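Local coordinates for MOG1 protein (PDB 1JHS), which binds the Ran GTPase Gsp1 and takes part in the Ran system that drives nuclear protein import and poly(A)+ mRNA export, at residues G11-V16 with R177-V182; G20-S25 with V38-D43; K103-V108 with A167-L172. The protein carries 1 engineered substitution. All coordinates share one frame; numbering follows the deposited sequence.

Interaction 1. Residues G11-V16 with R177-V182; sequences GAITTV and RKFHVV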
ATOM      1  N   GLY A  11     -14.134 -11.524   7.796  1.00 17.74           N
ATOM      2  CA  GLY A  11     -13.479 -12.821   7.830  1.00 16.72           C
ATOM      3  C   GLY A  11     -13.421 -13.497   6.474  1.00 16.19           C
ATOM      4  O   GLY A  11     -12.966 -14.635   6.360  1.00 16.18           O
ATOM      5  N   ALA A  12     -13.871 -12.802   5.438  1.00 15.52           N
ATOM      6  CA  ALA A  12     -13.860 -13.362   4.094  1.00 14.77           C
ATOM      7  C   ALA A  12     -12.444 -13.380   3.501  1.00 14.20           C
ATOM      8  O   ALA A  12     -12.157 -14.143   2.584  1.00 14.24           O
ATOM      9  CB  ALA A  12     -14.775 -12.550   3.195  1.00 15.11           C
ATOM     10  N   ILE A  13     -11.568 -12.532   4.027  1.00 13.51           N
ATOM     11  CA  ILE A  13     -10.201 -12.461   3.514  1.00 12.83           C
ATOM     12  C   ILE A  13      -9.225 -12.364   4.679  1.00 12.97           C
ATOM     13  O   ILE A  13      -9.578 -11.826   5.726  1.00 13.25           O
ATOM     14  CB  ILE A  13     -10.042 -11.188   2.636  1.00 12.50           C
ATOM     15  CG1 ILE A  13     -10.742 -11.389   1.292  1.00 12.23           C
ATOM     16  CG2 ILE A  13      -8.561 -10.856   2.409  1.00 12.37           C
ATOM     17  CD1 ILE A  13     -10.848 -10.116   0.498  1.00 12.43           C
ATOM     18  N   THR A  14      -8.018 -12.909   4.518  1.00 12.73           N
ATOM     19  CA  THR A  14      -7.005 -12.770   5.554  1.00 12.59           C
ATOM     20  C   THR A  14      -5.703 -12.304   4.897  1.00 12.30           C
ATOM     21  O   THR A  14      -5.470 -12.525   3.705  1.00 12.20           O
ATOM     22  CB  THR A  14      -6.720 -14.106   6.342  1.00 12.92           C
ATOM     23  OG1 THR A  14      -6.229 -15.114   5.446  1.00 13.00           O
ATOM     24  CG2 THR A  14      -7.996 -14.609   7.022  1.00 13.57           C
ATOM     25  N   THR A  15      -4.888 -11.597   5.673  1.00 11.68           N
ATOM     26  CA  THR A  15      -3.574 -11.159   5.221  1.00 11.45           C
ATOM     27  C   THR A  15      -2.865 -10.866   6.534  1.00 11.26           C
ATOM     28  O   THR A  15      -3.302 -11.359   7.589  1.00 11.24           O
ATOM     29  CB  THR A  15      -3.644  -9.910   4.284  1.00 11.71           C
ATOM     30  OG1 THR A  15      -2.316  -9.576   3.841  1.00 11.42           O
ATOM     31  CG2 THR A  15      -4.267  -8.716   4.994  1.00 11.46           C
ATOM     32  N   VAL A  16      -1.780 -10.102   6.505  1.00 11.07           N
ATOM     33  CA  VAL A  16      -1.093  -9.800   7.764  1.00 10.62           C
ATOM     34  C   VAL A  16      -0.829  -8.316   7.870  1.00 10.60           C
ATOM     35  O   VAL A  16      -0.807  -7.626   6.851  1.00  9.95           O
ATOM     36  CB  VAL A  16       0.266 -10.530   7.852  1.00 10.68           C
ATOM     37  CG1 VAL A  16       0.057 -12.034   7.779  1.00 10.25           C
ATOM     38  CG2 VAL A  16       1.195 -10.071   6.694  1.00 10.55           C
ATOM     39  N   ARG A 177       1.827 -12.029  -0.371  1.00 11.97           N
ATOM     40  CA  ARG A 177       2.058 -13.471  -0.283  1.00 13.21           C
ATOM     41  C   ARG A 177       1.112 -14.158   0.682  1.00 13.66           C
ATOM     42  O   ARG A 177       0.748 -15.310   0.458  1.00 13.69           O
ATOM     43  CB  ARG A 177       3.507 -13.757   0.105  1.00 13.65           C
ATOM     44  CG  ARG A 177       4.429 -13.545  -1.095  1.00 15.39           C
ATOM     45  CD  ARG A 177       5.743 -14.193  -0.877  1.00 16.52           C
ATOM     46  NE  ARG A 177       6.438 -14.451  -2.137  1.00 18.28           N
ATOM     47  CZ  ARG A 177       6.703 -13.528  -3.030  1.00 17.83           C
ATOM     48  NH1 ARG A 177       6.301 -12.293  -2.788  1.00 19.49           N
ATOM     49  NH2 ARG A 177       7.420 -13.818  -4.121  1.00 17.89           N
ATOM     50  N   LYS A 178       0.707 -13.446   1.731  1.00 14.02           N
ATOM     51  CA  LYS A 178      -0.205 -13.989   2.750  1.00 14.99           C
ATOM     52  C   LYS A 178      -1.693 -13.775   2.463  1.00 14.83           C
ATOM     53  O   LYS A 178      -2.560 -14.288   3.195  1.00 15.18           O
ATOM     54  CB  LYS A 178       0.106 -13.357   4.107  1.00 15.55           C
ATOM     55  CG  LYS A 178       1.388 -13.855   4.751  1.00 17.26           C
ATOM     56  CD  LYS A 178       1.148 -15.190   5.430  1.00 18.66           C
ATOM     57  CE  LYS A 178       2.336 -15.565   6.290  1.00 19.89           C
ATOM     58  NZ  LYS A 178       1.972 -16.695   7.209  1.00 20.76           N
ATOM     59  N   PHE A 179      -1.984 -13.031   1.403  1.00 14.84           N
ATOM     60  CA  PHE A 179      -3.352 -12.700   1.021  1.00 14.84           C
ATOM     61  C   PHE A 179      -4.159 -13.942   0.637  1.00 15.33           C
ATOM     62  O   PHE A 179      -3.765 -14.696  -0.250  1.00 15.06           O
ATOM     63  CB  PHE A 179      -3.325 -11.711  -0.156  1.00 14.91           C
ATOM     64  CG  PHE A 179      -4.680 -11.146  -0.507  1.00 14.87           C
ATOM     65  CD1 PHE A 179      -5.167 -10.006   0.138  1.00 15.17           C
ATOM     66  CD2 PHE A 179      -5.481 -11.783  -1.440  1.00 15.10           C
ATOM     67  CE1 PHE A 179      -6.464  -9.505  -0.156  1.00 15.32           C
ATOM     68  CE2 PHE A 179      -6.780 -11.295  -1.738  1.00 15.48           C
ATOM     69  CZ  PHE A 179      -7.259 -10.159  -1.090  1.00 15.01           C
ATOM     70  N   HIS A 180      -5.297 -14.147   1.297  1.00 16.19           N
ATOM     71  CA  HIS A 180      -6.113 -15.325   1.002  1.00 17.03           C
ATOM     72  C   HIS A 180      -7.614 -15.071   1.057  1.00 17.13           C
ATOM     73  O   HIS A 180      -8.124 -14.454   2.009  1.00 16.62           O
ATOM     74  CB  HIS A 180      -5.775 -16.465   1.984  1.00 18.09           C
ATOM     75  CG  HIS A 180      -4.414 -17.055   1.787  1.00 19.67           C
ATOM     76  ND1 HIS A 180      -4.001 -17.593   0.586  1.00 20.59           N
ATOM     77  CD2 HIS A 180      -3.372 -17.209   2.646  1.00 20.32           C
ATOM     78  CE1 HIS A 180      -2.765 -18.051   0.713  1.00 20.91           C
ATOM     79  NE2 HIS A 180      -2.360 -17.828   1.954  1.00 21.01           N
ATOM     80  N   VAL A 181      -8.325 -15.543   0.035  1.00 17.15           N
ATOM     81  CA  VAL A 181      -9.772 -15.394   0.028  1.00 17.61           C
ATOM     82  C   VAL A 181     -10.292 -16.633   0.754  1.00 18.28           C
ATOM     83  O   VAL A 181     -10.068 -17.764   0.319  1.00 18.05           O
ATOM     84  CB  VAL A 181     -10.363 -15.333  -1.407  1.00 16.92           C
ATOM     85  CG1 VAL A 181     -11.872 -15.145  -1.328  1.00 16.62           C
ATOM     86  CG2 VAL A 181      -9.737 -14.159  -2.185  1.00 16.28           C
ATOM     87  N   VAL A 182     -10.951 -16.401   1.882  1.00 18.98           N
ATOM     88  CA  VAL A 182     -11.495 -17.474   2.709  1.00 20.02           C
ATOM     89  C   VAL A 182     -12.927 -17.806   2.316  1.00 20.65           C
ATOM     90  O   VAL A 182     -13.296 -18.978   2.234  1.00 21.24           O
ATOM     91  CB  VAL A 182     -11.476 -17.061   4.207  1.00 19.99           C
ATOM     92  CG1 VAL A 182     -12.228 -18.083   5.057  1.00 20.14           C
ATOM     93  CG2 VAL A 182     -10.040 -16.934   4.686  1.00 19.94           C
TER
HETATM   94  O   HOH W   1      -3.464 -15.078   5.429  1.00 14.91           O
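I13 and F179 meet where a short antiparallel pairing joins strand 13-17 to strand 180-181, the latter picked up by the chain just after it leaves helix 163-178. Strand 13-17 is the middle strand of a small three-stranded antiparallel sheet, with strand 4-8 at its other edge and a classic beta bulge at A12 and I13 facing L8. I13 and V181 form the non-hydrogen-bonded pair; T14 and H180 form the hydrogen-bonded one, T14 N giving to H180 O at 2.9 Å and H180 N returning a bond to T14 O.

Starting at its base, I13 CB sits near H180 O. I13 CG2, anti to the backbone N, presses on F179 CE1 at 3.6 Å and also touches F179 CZ and H180 O, while I13 CG1 runs beside the backbone N and carries I13 CD1 back to F179 CZ at 3.9 Å. Both methyls therefore meet the same end of the ring, which packs against I131 of strand 124-133 as well. An alanine at I13 would probably leave CE1 and CZ of F179, and L186, without the contacts of the lost branches.

On the sheet face of T14 and H180, a water bridges T14 OG1, 2.8 Å away, and K178 O. Beyond it, V16 CG1 lies 3.8 Å from K178 CG.

Interaction 2. Residues G20-S25 with V38-D43; sequences GFIDAS and VNSRRD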
ATOM      1  N   GLY A  20       0.874  -3.494  16.643  1.00 12.28           N
ATOM      2  CA  GLY A  20       0.725  -2.084  16.968  1.00 13.04           C
ATOM      3  C   GLY A  20      -0.128  -1.317  15.973  1.00 13.45           C
ATOM      4  O   GLY A  20      -0.333  -0.104  16.143  1.00 13.40           O
ATOM      5  N   PHE A  21      -0.606  -1.997  14.929  1.00 13.49           N
ATOM      6  CA  PHE A  21      -1.448  -1.354  13.921  1.00 14.07           C
ATOM      7  C   PHE A  21      -2.893  -1.677  14.279  1.00 15.04           C
ATOM      8  O   PHE A  21      -3.231  -2.839  14.500  1.00 15.75           O
ATOM      9  CB  PHE A  21      -1.135  -1.878  12.513  1.00 13.12           C
ATOM     10  CG  PHE A  21       0.010  -1.176  11.845  1.00 12.51           C
ATOM     11  CD1 PHE A  21       1.297  -1.245  12.375  1.00 12.01           C
ATOM     12  CD2 PHE A  21      -0.192  -0.443  10.663  1.00 12.24           C
ATOM     13  CE1 PHE A  21       2.367  -0.600  11.746  1.00 11.48           C
ATOM     14  CE2 PHE A  21       0.874   0.201  10.033  1.00 11.84           C
ATOM     15  CZ  PHE A  21       2.162   0.121  10.583  1.00 11.61           C
ATOM     16  N   ILE A  22      -3.734  -0.655  14.346  1.00 15.50           N
ATOM     17  CA  ILE A  22      -5.121  -0.853  14.710  1.00 15.95           C
ATOM     18  C   ILE A  22      -6.041  -0.792  13.498  1.00 15.64           C
ATOM     19  O   ILE A  22      -5.773  -0.078  12.526  1.00 14.91           O
ATOM     20  CB  ILE A  22      -5.573   0.217  15.734  1.00 16.85           C
ATOM     21  CG1 ILE A  22      -7.064   0.067  16.038  1.00 18.03           C
ATOM     22  CG2 ILE A  22      -5.322   1.589  15.181  1.00 17.82           C
ATOM     23  CD1 ILE A  22      -7.545   1.025  17.117  1.00 20.05           C
ATOM     24  N   ASP A  23      -7.116  -1.573  13.575  1.00 15.27           N
ATOM     25  CA  ASP A  23      -8.135  -1.627  12.541  1.00 15.36           C
ATOM     26  C   ASP A  23      -8.969  -0.369  12.778  1.00 15.10           C
ATOM     27  O   ASP A  23      -9.662  -0.271  13.801  1.00 14.83           O
ATOM     28  CB  ASP A  23      -8.987  -2.888  12.737  1.00 15.74           C
ATOM     29  CG  ASP A  23     -10.129  -2.984  11.761  1.00 16.14           C
ATOM     30  OD1 ASP A  23     -10.494  -1.964  11.126  1.00 17.00           O
ATOM     31  OD2 ASP A  23     -10.681  -4.103  11.654  1.00 17.34           O
ATOM     32  N   ALA A  24      -8.900   0.593  11.853  1.00 14.38           N
ATOM     33  CA  ALA A  24      -9.635   1.831  12.036  1.00 14.61           C
ATOM     34  C   ALA A  24     -11.142   1.641  12.136  1.00 14.90           C
ATOM     35  O   ALA A  24     -11.819   2.474  12.738  1.00 15.01           O
ATOM     36  CB  ALA A  24      -9.297   2.833  10.915  1.00 14.31           C
ATOM     37  N   SER A  25     -11.679   0.570  11.548  1.00 15.47           N
ATOM     38  CA  SER A  25     -13.129   0.376  11.621  1.00 16.46           C
ATOM     39  C   SER A  25     -13.597   0.006  13.028  1.00 17.16           C
ATOM     40  O   SER A  25     -14.798  -0.067  13.279  1.00 17.67           O
ATOM     41  CB  SER A  25     -13.634  -0.650  10.576  1.00 15.71           C
ATOM     42  OG  SER A  25     -13.153  -1.965  10.819  1.00 16.25           O
ATOM     43  N   VAL A  38      -4.074   1.647  10.888  1.00  9.84           N
ATOM     44  CA  VAL A  38      -3.127   2.759  11.109  1.00  9.94           C
ATOM     45  C   VAL A  38      -2.143   2.402  12.218  1.00  9.98           C
ATOM     46  O   VAL A  38      -2.480   1.674  13.177  1.00  9.27           O
ATOM     47  CB  VAL A  38      -3.803   4.106  11.514  1.00 10.13           C
ATOM     48  CG1 VAL A  38      -4.635   4.663  10.353  1.00 10.07           C
ATOM     49  CG2 VAL A  38      -4.641   3.916  12.785  1.00 10.22           C
ATOM     50  N   ASN A  39      -0.914   2.892  12.069  1.00 10.32           N
ATOM     51  CA  ASN A  39       0.129   2.608  13.045  1.00 11.29           C
ATOM     52  C   ASN A  39      -0.242   3.364  14.331  1.00 12.17           C
ATOM     53  O   ASN A  39      -0.271   4.602  14.327  1.00 12.28           O
ATOM     54  CB  ASN A  39       1.482   3.121  12.516  1.00 10.56           C
ATOM     55  CG  ASN A  39       2.649   2.706  13.400  1.00 10.77           C
ATOM     56  OD1 ASN A  39       2.502   2.580  14.623  1.00  9.56           O
ATOM     57  ND2 ASN A  39       3.816   2.507  12.791  1.00 10.37           N
ATOM     58  N   SER A  40      -0.529   2.631  15.410  1.00 13.61           N
ATOM     59  CA  SER A  40      -0.871   3.272  16.688  1.00 15.28           C
ATOM     60  C   SER A  40       0.216   3.057  17.752  1.00 16.20           C
ATOM     61  O   SER A  40      -0.048   3.200  18.945  1.00 15.59           O
ATOM     62  CB  SER A  40      -2.202   2.738  17.215  1.00 15.69           C
ATOM     63  OG  SER A  40      -2.075   1.355  17.491  1.00 17.21           O
ATOM     64  N   ARG A  41       1.435   2.732  17.320  1.00 16.86           N
ATOM     65  CA  ARG A  41       2.547   2.518  18.248  1.00 18.64           C
ATOM     66  C   ARG A  41       2.959   3.806  18.957  1.00 20.28           C
ATOM     67  O   ARG A  41       2.874   4.895  18.391  1.00 19.93           O
ATOM     68  CB  ARG A  41       3.774   1.995  17.503  1.00 17.72           C
ATOM     69  CG  ARG A  41       3.566   0.681  16.772  1.00 16.79           C
ATOM     70  CD  ARG A  41       4.823   0.283  15.976  1.00 15.60           C
ATOM     71  NE  ARG A  41       4.666  -1.027  15.350  1.00 14.32           N
ATOM     72  CZ  ARG A  41       5.579  -1.616  14.587  1.00 13.94           C
ATOM     73  NH1 ARG A  41       6.732  -1.013  14.341  1.00 13.46           N
ATOM     74  NH2 ARG A  41       5.348  -2.820  14.082  1.00 13.02           N
ATOM     75  N   ARG A  42       3.422   3.672  20.193  1.00 22.55           N
ATOM     76  CA  ARG A  42       3.905   4.826  20.944  1.00 25.39           C
ATOM     77  C   ARG A  42       5.357   5.060  20.507  1.00 26.75           C
ATOM     78  O   ARG A  42       6.042   4.130  20.064  1.00 26.45           O
ATOM     79  CB  ARG A  42       3.829   4.553  22.455  1.00 26.24           C
ATOM     80  CG  ARG A  42       2.402   4.403  22.974  1.00 28.00           C
ATOM     81  CD  ARG A  42       2.342   4.313  24.514  1.00 29.39           C
ATOM     82  NE  ARG A  42       3.060   3.151  25.028  1.00 30.47           N
ATOM     83  CZ  ARG A  42       2.635   1.899  24.916  1.00 31.06           C
ATOM     84  NH1 ARG A  42       1.482   1.637  24.311  1.00 31.48           N
ATOM     85  NH2 ARG A  42       3.378   0.909  25.389  1.00 31.79           N
ATOM     86  N   ASP A  43       5.837   6.292  20.623  1.00 28.85           N
ATOM     87  CA  ASP A  43       7.202   6.576  20.197  1.00 31.31           C
ATOM     88  C   ASP A  43       8.241   5.723  20.932  1.00 32.93           C
ATOM     89  O   ASP A  43       9.247   5.336  20.345  1.00 33.02           O
ATOM     90  CB  ASP A  43       7.547   8.062  20.390  1.00 31.63           C
ATOM     91  CG  ASP A  43       6.634   8.991  19.607  1.00 32.09           C
ATOM     92  OD1 ASP A  43       6.076   8.567  18.570  1.00 31.75           O
ATOM     93  OD2 ASP A  43       6.490  10.164  20.029  1.00 32.39           O
TER
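G20 O is gripped twice by S40. The backbone S40 N reaches it at 2.8 Å, tilted only 17° from the carbonyl plane, and the hydroxyl S40 OG donates to it at 2.6 Å from well above that plane. OG stands between the backbone N and the carbonyl carbon of its own residue (chi1 64°), which brings it round beside its own N-H so that both donors converge on one oxygen. G20 itself has no room for a side chain: a CB would collide with R41 CG, and the backbone angles would jam it against the preceding carbonyl oxygen as well.

Next to this grip lies the antiparallel beta hairpin of strands 21-23 and 34-39, at one edge of the seven-stranded sheet. I22 and V38 are the hydrogen-bonded pair, I22 N giving to V38 O and V38 N to I22 O, both at 2.9 Å. Their side chains lie alongside each other and point the same way, with I22 CG2 and V38 CG2 in tight contact at 3.4 Å.

F21 and N39, the non-hydrogen-bonded pair, project to the other face. The F21 ring lies over N39: N39 CB makes a CH-pi contact, 3.9 Å from the F21 ring centroid, and the amide is inclined 35° to the ring, N39 ND2 approaching F21 CE1 and CZ. That ND2 is held by E55 and by A52 O, while N39 OD1 closes an Asx turn by accepting from R41 N, nearly along the C=O axis. The extended R41 chain carries its guanidinium past F21, whose CE1 sits 4.0 Å above the guanidinium plane toward its rim. R41 NE bonds to P19 O, and NH2 forms a salt bridge with D49.

Interaction 3. Residues K103-V108 with A167-L172; sequences KFTGLV and AVYQLL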
ATOM      1  N   LYS A 103      -0.227 -10.781  -9.537  1.00 11.32           N
ATOM      2  CA  LYS A 103       0.289 -10.016  -8.399  1.00 10.55           C
ATOM      3  C   LYS A 103       1.493  -9.166  -8.739  1.00  9.96           C
ATOM      4  O   LYS A 103       2.511  -9.683  -9.191  1.00  9.47           O
ATOM      5  CB  LYS A 103       0.648 -10.959  -7.253  1.00 11.02           C
ATOM      6  CG  LYS A 103      -0.523 -11.791  -6.751  1.00 11.88           C
ATOM      7  CD  LYS A 103      -0.095 -12.804  -5.687  1.00 11.83           C
ATOM      8  CE  LYS A 103      -1.326 -13.452  -5.053  1.00 13.37           C
ATOM      9  NZ  LYS A 103      -0.929 -14.372  -3.925  1.00 13.76           N
ATOM     10  N   PHE A 104       1.358  -7.862  -8.487  1.00  9.60           N
ATOM     11  CA  PHE A 104       2.416  -6.904  -8.784  1.00  9.49           C
ATOM     12  C   PHE A 104       2.583  -5.957  -7.605  1.00  9.19           C
ATOM     13  O   PHE A 104       1.589  -5.546  -6.997  1.00  8.63           O
ATOM     14  CB  PHE A 104       2.036  -6.115 -10.048  1.00  9.92           C
ATOM     15  CG  PHE A 104       3.199  -5.421 -10.686  1.00 10.02           C
ATOM     16  CD1 PHE A 104       3.928  -6.048 -11.686  1.00 10.47           C
ATOM     17  CD2 PHE A 104       3.594  -4.154 -10.245  1.00 10.71           C
ATOM     18  CE1 PHE A 104       5.058  -5.430 -12.258  1.00 10.90           C
ATOM     19  CE2 PHE A 104       4.712  -3.522 -10.807  1.00 10.62           C
ATOM     20  CZ  PHE A 104       5.445  -4.169 -11.816  1.00 10.61           C
ATOM     21  N   THR A 105       3.835  -5.612  -7.282  1.00  9.34           N
ATOM     22  CA  THR A 105       4.125  -4.704  -6.173  1.00  9.48           C
ATOM     23  C   THR A 105       5.173  -3.638  -6.555  1.00  9.64           C
ATOM     24  O   THR A 105       6.003  -3.860  -7.433  1.00  9.36           O
ATOM     25  CB  THR A 105       4.693  -5.478  -4.944  1.00  9.46           C
ATOM     26  OG1 THR A 105       5.912  -6.153  -5.312  1.00 10.13           O
ATOM     27  CG2 THR A 105       3.702  -6.514  -4.463  1.00  8.76           C
ATOM     28  N   GLY A 106       5.127  -2.495  -5.869  1.00  9.69           N
ATOM     29  CA  GLY A 106       6.107  -1.451  -6.117  1.00  9.73           C
ATOM     30  C   GLY A 106       6.006  -0.345  -5.071  1.00  9.85           C
ATOM     31  O   GLY A 106       5.052  -0.322  -4.281  1.00  9.65           O
ATOM     32  N   LEU A 107       7.027   0.512  -5.026  1.00  9.94           N
ATOM     33  CA  LEU A 107       7.043   1.682  -4.143  1.00 10.36           C
ATOM     34  C   LEU A 107       6.955   2.842  -5.146  1.00 10.70           C
ATOM     35  O   LEU A 107       7.652   2.847  -6.159  1.00 10.59           O
ATOM     36  CB  LEU A 107       8.355   1.797  -3.379  1.00 10.63           C
ATOM     37  CG  LEU A 107       8.639   0.825  -2.247  1.00 10.67           C
ATOM     38  CD1 LEU A 107      10.008   1.203  -1.691  1.00 11.29           C
ATOM     39  CD2 LEU A 107       7.572   0.933  -1.161  1.00 10.97           C
ATOM     40  N   VAL A 108       6.130   3.826  -4.849  1.00 11.23           N
ATOM     41  CA  VAL A 108       5.892   4.934  -5.770  1.00 11.90           C
ATOM     42  C   VAL A 108       6.096   6.279  -5.086  1.00 11.93           C
ATOM     43  O   VAL A 108       5.829   6.415  -3.899  1.00 10.61           O
ATOM     44  CB  VAL A 108       4.436   4.824  -6.282  1.00 12.53           C
ATOM     45  CG1 VAL A 108       4.005   6.104  -7.007  1.00 13.74           C
ATOM     46  CG2 VAL A 108       4.336   3.590  -7.219  1.00 12.76           C
ATOM     47  N   ALA A 167      11.636  -1.436   4.478  1.00 12.47           N
ATOM     48  CA  ALA A 167      10.848  -2.198   5.439  1.00 11.65           C
ATOM     49  C   ALA A 167       9.386  -2.232   4.975  1.00 11.14           C
ATOM     50  O   ALA A 167       8.743  -3.292   4.993  1.00 10.94           O
ATOM     51  CB  ALA A 167      10.951  -1.563   6.813  1.00 12.18           C
ATOM     52  N   VAL A 168       8.872  -1.078   4.548  1.00 10.01           N
ATOM     53  CA  VAL A 168       7.496  -1.017   4.067  1.00  9.47           C
ATOM     54  C   VAL A 168       7.297  -1.929   2.844  1.00  9.11           C
ATOM     55  O   VAL A 168       6.285  -2.605   2.715  1.00  8.65           O
ATOM     56  CB  VAL A 168       7.113   0.435   3.715  1.00  9.30           C
ATOM     57  CG1 VAL A 168       5.793   0.475   2.905  1.00  9.08           C
ATOM     58  CG2 VAL A 168       6.981   1.221   5.026  1.00  9.66           C
ATOM     59  N   TYR A 169       8.289  -1.972   1.968  1.00  8.91           N
ATOM     60  CA  TYR A 169       8.164  -2.815   0.787  1.00  8.72           C
ATOM     61  C   TYR A 169       8.152  -4.281   1.188  1.00  8.54           C
ATOM     62  O   TYR A 169       7.466  -5.090   0.566  1.00  7.81           O
ATOM     63  CB  TYR A 169       9.298  -2.547  -0.201  1.00  8.79           C
ATOM     64  CG  TYR A 169       9.031  -3.161  -1.552  1.00  9.68           C
ATOM     65  CD1 TYR A 169       7.946  -2.743  -2.328  1.00  9.77           C
ATOM     66  CD2 TYR A 169       9.882  -4.135  -2.077  1.00 10.19           C
ATOM     67  CE1 TYR A 169       7.731  -3.277  -3.612  1.00 10.41           C
ATOM     68  CE2 TYR A 169       9.670  -4.677  -3.347  1.00 10.29           C
ATOM     69  CZ  TYR A 169       8.600  -4.235  -4.105  1.00 10.50           C
ATOM     70  OH  TYR A 169       8.422  -4.746  -5.371  1.00 10.42           O
ATOM     71  N   GLN A 170       8.907  -4.640   2.221  1.00  8.76           N
ATOM     72  CA  GLN A 170       8.896  -6.032   2.652  1.00  8.91           C
ATOM     73  C   GLN A 170       7.500  -6.357   3.203  1.00  9.05           C
ATOM     74  O   GLN A 170       6.924  -7.401   2.902  1.00  9.25           O
ATOM     75  CB  GLN A 170       9.942  -6.289   3.734  1.00  9.94           C
ATOM     76  CG  GLN A 170       9.984  -7.750   4.134  1.00 11.00           C
ATOM     77  CD  GLN A 170      11.079  -8.043   5.143  1.00 12.57           C
ATOM     78  OE1 GLN A 170      12.068  -7.293   5.243  1.00 13.35           O
ATOM     79  NE2 GLN A 170      10.920  -9.139   5.886  1.00 12.14           N
ATOM     80  N   LEU A 171       6.944  -5.444   3.994  1.00  9.02           N
ATOM     81  CA  LEU A 171       5.593  -5.649   4.538  1.00  8.55           C
ATOM     82  C   LEU A 171       4.601  -5.824   3.399  1.00  8.54           C
ATOM     83  O   LEU A 171       3.782  -6.739   3.407  1.00  8.38           O
ATOM     84  CB  LEU A 171       5.176  -4.446   5.399  1.00  8.70           C
ATOM     85  CG  LEU A 171       3.695  -4.322   5.755  1.00  8.24           C
ATOM     86  CD1 LEU A 171       3.237  -5.539   6.573  1.00  9.02           C
ATOM     87  CD2 LEU A 171       3.481  -3.031   6.564  1.00  8.85           C
ATOM     88  N   LEU A 172       4.689  -4.942   2.409  1.00  8.51           N
ATOM     89  CA  LEU A 172       3.777  -4.982   1.260  1.00  8.02           C
ATOM     90  C   LEU A 172       3.828  -6.351   0.581  1.00  8.48           C
ATOM     91  O   LEU A 172       2.788  -6.959   0.286  1.00  8.66           O
ATOM     92  CB  LEU A 172       4.151  -3.893   0.257  1.00  7.83           C
ATOM     93  CG  LEU A 172       3.194  -3.759  -0.947  1.00  7.50           C
ATOM     94  CD1 LEU A 172       1.849  -3.135  -0.499  1.00  8.00           C
ATOM     95  CD2 LEU A 172       3.879  -2.877  -2.025  1.00  7.76           C
TER
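The Y169 ring meets strand 103-113 with its edge: T105 C and G106 N lie in the ring plane, and G106 CA approaches Y169 CE1 at 3.5 Å. L107 CG comes in obliquely at 3.6 Å from Y169 CD1, and its CD2 methyl touches Y169 CD1 and CB. The tyrosine CG stands anti to the backbone N (chi1 -167°), on the strand side of the helix. The phenol oxygen lies beside T105. There T105 OG1 donates to Y169 OH at 2.9 Å, the two side chains crossing at about a right angle. Y169 OH also bonds to D96 on strand 87-99, and T105 OG1 to Q173 one helical turn further on, which ties these buried hydroxyls into a short polar chain within otherwise apolar packing.

Farther along the helix, L172 CD2 rests 3.6 Å from G106 O and 4.0 Å from T105 CB.

This is helix-on-sheet packing. Segment 167-172 of helix 163-178 runs nearly antiparallel to segment 103-108, at 161°, their axes 8.9 Å apart at closest approach; V168 and L172 also reach I144 of strand 138-147, while F104 and V108 of the strand pack against helix 70-83.

In the fold
Interaction 3 is the core contact: all its touching residues are buried, and its centre lies about 7 Å from that of the chain, against about 15 Å for interactions 1 and 2, both partly buried. Those two are backbone-bonded strand pairings in different sheets, interaction 1 in the three-stranded sheet and interaction 2 at one edge of the seven-stranded one, while interaction 3 relies on side chains, with a single hydroxyl bond across it. Helix 163-178 serves both interactions 1 and 3, packing on the large sheet before its end leads into the small one. Strands 13-17 and 21-23 follow each other, and the long loop closed by interaction 1 encloses both other contacts.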